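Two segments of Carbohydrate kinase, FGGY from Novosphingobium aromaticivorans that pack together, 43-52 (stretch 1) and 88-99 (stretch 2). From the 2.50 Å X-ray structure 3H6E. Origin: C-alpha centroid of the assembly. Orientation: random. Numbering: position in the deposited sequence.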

# COMPACT_ATOMS: atom_id res chain seq x y z
N ASP A 43 -1.08 13.17 24.99
CA ASP A 43 0.02 13.56 25.88
C ASP A 43 1.00 14.43 25.11
O ASP A 43 2.10 14.73 25.58
CB ASP A 43 0.76 12.34 26.42
CG ASP A 43 0.05 11.69 27.58
OD1 ASP A 43 0.33 12.07 28.74
OD2 ASP A 43 -0.78 10.79 27.35
N GLY A 44 0.60 14.84 23.91
CA GLY A 44 1.54 15.33 22.92
C GLY A 44 1.77 14.15 22.00
O GLY A 44 2.51 14.23 21.02
N ILE A 45 1.12 13.05 22.35
CA ILE A 45 1.18 11.81 21.59
C ILE A 45 0.01 11.70 20.63
O ILE A 45 -1.15 11.60 21.05
CB ILE A 45 1.16 10.59 22.54
CG1 ILE A 45 2.37 10.63 23.48
CG2 ILE A 45 1.13 9.30 21.75
CD1 ILE A 45 2.57 9.33 24.24
N ARG A 46 0.30 11.71 19.33
CA ARG A 46 -0.74 11.60 18.31
C ARG A 46 -1.29 10.18 18.22
O ARG A 46 -0.55 9.21 18.22
CB ARG A 46 -0.21 12.07 16.95
CG ARG A 46 -0.35 13.57 16.73
CD ARG A 46 0.92 14.18 16.15
NE ARG A 46 1.16 13.79 14.77
CZ ARG A 46 2.32 13.95 14.14
NH1 ARG A 46 3.35 14.49 14.78
NH2 ARG A 46 2.46 13.57 12.88
N ARG A 47 -2.62 10.08 18.14
CA ARG A 47 -3.29 8.79 18.17
C ARG A 47 -4.30 8.66 17.04
O ARG A 47 -4.86 9.65 16.57
CB ARG A 47 -4.02 8.61 19.51
CG ARG A 47 -3.21 9.04 20.72
CD ARG A 47 -2.13 8.04 21.05
NE ARG A 47 -2.60 7.03 22.00
CZ ARG A 47 -2.10 6.88 23.22
NH1 ARG A 47 -1.11 7.66 23.64
NH2 ARG A 47 -2.58 5.94 24.03
N LEU A 48 -4.53 7.42 16.60
CA LEU A 48 -5.68 7.12 15.76
C LEU A 48 -6.92 7.28 16.63
O LEU A 48 -6.96 6.80 17.76
CB LEU A 48 -5.59 5.68 15.24
CG LEU A 48 -4.89 5.45 13.90
CD1 LEU A 48 -3.84 6.51 13.62
CD2 LEU A 48 -4.28 4.05 13.85
N ASP A 49 -7.92 7.99 16.11
CA ASP A 49 -9.11 8.27 16.91
C ASP A 49 -10.10 7.12 16.84
O ASP A 49 -11.11 7.19 16.14
CB ASP A 49 -9.77 9.57 16.44
CG ASP A 49 -10.73 10.13 17.47
OD1 ASP A 49 -11.09 9.40 18.41
OD2 ASP A 49 -11.12 11.31 17.33
N ALA A 50 -9.81 6.06 17.59
CA ALA A 50 -10.63 4.86 17.60
C ALA A 50 -12.04 5.08 18.17
O ALA A 50 -13.03 4.77 17.52
CB ALA A 50 -9.92 3.72 18.33
N PRO A 51 -12.12 5.62 19.40
CA PRO A 51 -13.45 5.78 20.01
C PRO A 51 -14.38 6.55 19.09
O PRO A 51 -15.51 6.13 18.85
CB PRO A 51 -13.15 6.62 21.26
CG PRO A 51 -11.71 6.39 21.55
CD PRO A 51 -11.05 6.20 20.22
N ASP A 52 -13.89 7.67 18.56
CA ASP A 52 -14.70 8.58 17.77
C ASP A 52 -15.07 8.01 16.40
O ASP A 52 -16.19 8.20 15.92
CB ASP A 52 -13.98 9.91 17.61
CG ASP A 52 -14.83 10.95 16.94
OD1 ASP A 52 -15.93 11.25 17.45
OD2 ASP A 52 -14.39 11.48 15.90
N ARG A 88 -11.41 -5.01 26.41
CA ARG A 88 -11.79 -3.71 25.87
C ARG A 88 -10.56 -2.95 25.36
O ARG A 88 -9.43 -3.26 25.74
CB ARG A 88 -12.51 -2.86 26.91
CG ARG A 88 -11.58 -2.19 27.92
CD ARG A 88 -12.13 -0.83 28.33
NE ARG A 88 -11.58 -0.37 29.60
CZ ARG A 88 -12.07 -0.73 30.78
NH1 ARG A 88 -13.11 -1.55 30.84
NH2 ARG A 88 -11.52 -0.27 31.90
N LEU A 89 -10.79 -1.97 24.50
CA LEU A 89 -9.69 -1.17 23.98
C LEU A 89 -8.92 -0.49 25.11
O LEU A 89 -9.46 0.35 25.83
CB LEU A 89 -10.19 -0.12 22.98
CG LEU A 89 -9.05 0.71 22.39
CD1 LEU A 89 -8.16 -0.17 21.51
CD2 LEU A 89 -9.58 1.91 21.62
N ALA A 90 -7.65 -0.86 25.25
CA ALA A 90 -6.81 -0.32 26.31
C ALA A 90 -6.61 1.19 26.16
O ALA A 90 -6.51 1.92 27.15
CB ALA A 90 -5.48 -1.04 26.35
N PHE A 91 -6.55 1.65 24.91
CA PHE A 91 -6.34 3.06 24.60
C PHE A 91 -6.32 3.25 23.08
O PHE A 91 -6.13 2.29 22.34
CB PHE A 91 -5.02 3.55 25.20
CG PHE A 91 -3.84 2.68 24.87
CD1 PHE A 91 -3.17 1.97 25.86
CD2 PHE A 91 -3.39 2.57 23.56
CE1 PHE A 91 -2.09 1.18 25.55
CE2 PHE A 91 -2.31 1.78 23.24
CZ PHE A 91 -1.65 1.08 24.24
N PRO A 92 -6.51 4.49 22.62
CA PRO A 92 -6.38 4.72 21.17
C PRO A 92 -4.97 4.37 20.69
O PRO A 92 -3.99 4.74 21.35
CB PRO A 92 -6.63 6.22 21.03
CG PRO A 92 -7.41 6.60 22.25
CD PRO A 92 -6.88 5.72 23.34
N PRO A 93 -4.87 3.64 19.57
CA PRO A 93 -3.57 3.28 19.00
C PRO A 93 -2.77 4.51 18.61
O PRO A 93 -3.34 5.57 18.36
CB PRO A 93 -3.95 2.49 17.74
CG PRO A 93 -5.32 1.98 18.01
CD PRO A 93 -5.99 3.07 18.81
N LEU A 94 -1.45 4.37 18.58
CA LEU A 94 -0.57 5.46 18.21
C LEU A 94 -0.71 5.78 16.73
O LEU A 94 -0.91 4.89 15.91
CB LEU A 94 0.88 5.10 18.52
CG LEU A 94 1.35 5.05 19.98
CD1 LEU A 94 0.37 4.29 20.85
CD2 LEU A 94 2.74 4.45 20.07
N ASP A 95 -0.61 7.06 16.40
CA ASP A 95 -0.49 7.50 15.02
C ASP A 95 0.91 7.11 14.57
O ASP A 95 1.88 7.44 15.24
CB ASP A 95 -0.67 9.02 14.94
CG ASP A 95 -0.75 9.53 13.51
OD1 ASP A 95 0.16 9.24 12.71
OD2 ASP A 95 -1.73 10.24 13.19
N TYR A 96 1.03 6.39 13.46
CA TYR A 96 2.36 5.92 13.05
C TYR A 96 3.28 7.08 12.68
O TYR A 96 4.50 6.91 12.60
CB TYR A 96 2.31 4.84 11.97
CG TYR A 96 1.84 5.26 10.58
CD1 TYR A 96 2.54 6.22 9.85
CD2 TYR A 96 0.74 4.67 9.99
CE1 TYR A 96 2.12 6.59 8.58
CE2 TYR A 96 0.32 5.03 8.72
CZ TYR A 96 1.01 5.99 8.02
OH TYR A 96 0.59 6.35 6.76
N GLU A 97 2.70 8.26 12.48
CA GLU A 97 3.50 9.45 12.21
C GLU A 97 3.99 10.11 13.49
O GLU A 97 4.80 11.03 13.45
CB GLU A 97 2.72 10.45 11.35
CG GLU A 97 2.36 9.94 9.97
CD GLU A 97 2.27 11.05 8.94
OE1 GLU A 97 1.20 11.17 8.29
OE2 GLU A 97 3.26 11.79 8.77
N GLN A 98 3.50 9.63 14.63
CA GLN A 98 3.97 10.13 15.92
C GLN A 98 5.44 9.81 16.12
O GLN A 98 5.88 8.67 15.94
CB GLN A 98 3.16 9.55 17.09
CG GLN A 98 3.84 9.72 18.45
CD GLN A 98 4.06 11.18 18.83
OE1 GLN A 98 3.25 12.05 18.51
NE2 GLN A 98 5.17 11.45 19.52
N SER A 99 6.20 10.83 16.49
CA SER A 99 7.63 10.69 16.74
C SER A 99 7.89 9.71 17.88
O SER A 99 7.07 9.56 18.79
CB SER A 99 8.24 12.05 17.07
OG SER A 99 9.63 11.94 17.30

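The two segments meet along a single beta bridge, Arg47 with Leu94, CA atoms 4.3 Å apart. Two backbone hydrogen bonds flank it: Asp95 N to Arg46 O and Leu48 N to Pro93 O, each 2.8 Å. Proline has no amide hydrogen, so for hydrogen bonding Pro92 and Pro93 can offer only their carbonyl oxygens, and stretch 1 uses both. Pro93 O takes the Leu48 amide, while Pro92 O takes Arg47 NE at 2.8 Å and a weak bond from Arg47 NH2. Arg47 suits this place because its side chain is long enough to run, folded at chi1 and chi2, alongside stretch 2 and reach that carbonyl near the guanidinium plane, while Leu94 CD1 lies over one face.

Apolar bumps fill the neighbouring hollows. The small Ala50 lets its CB settle in the notch between Leu89 CD2 (3.8 Å) and Pro93 CD (4.0 Å). Leu48 lays CD2 against Pro93 CB at 4.2 Å, while its CD1 comes 3.8 Å from Asp95 CA. The backbone Leu48 O lies 3.3 Å from Pro92 CB.

At the other end, the type I turn from Asp95 to Gln98 brings Glu97 O and Gln98 N over one face of the Arg46 guanidinium. Gln98 is long enough to curl back, and its OE1 accepts from Arg46 N at 3.1 Å, almost linearly.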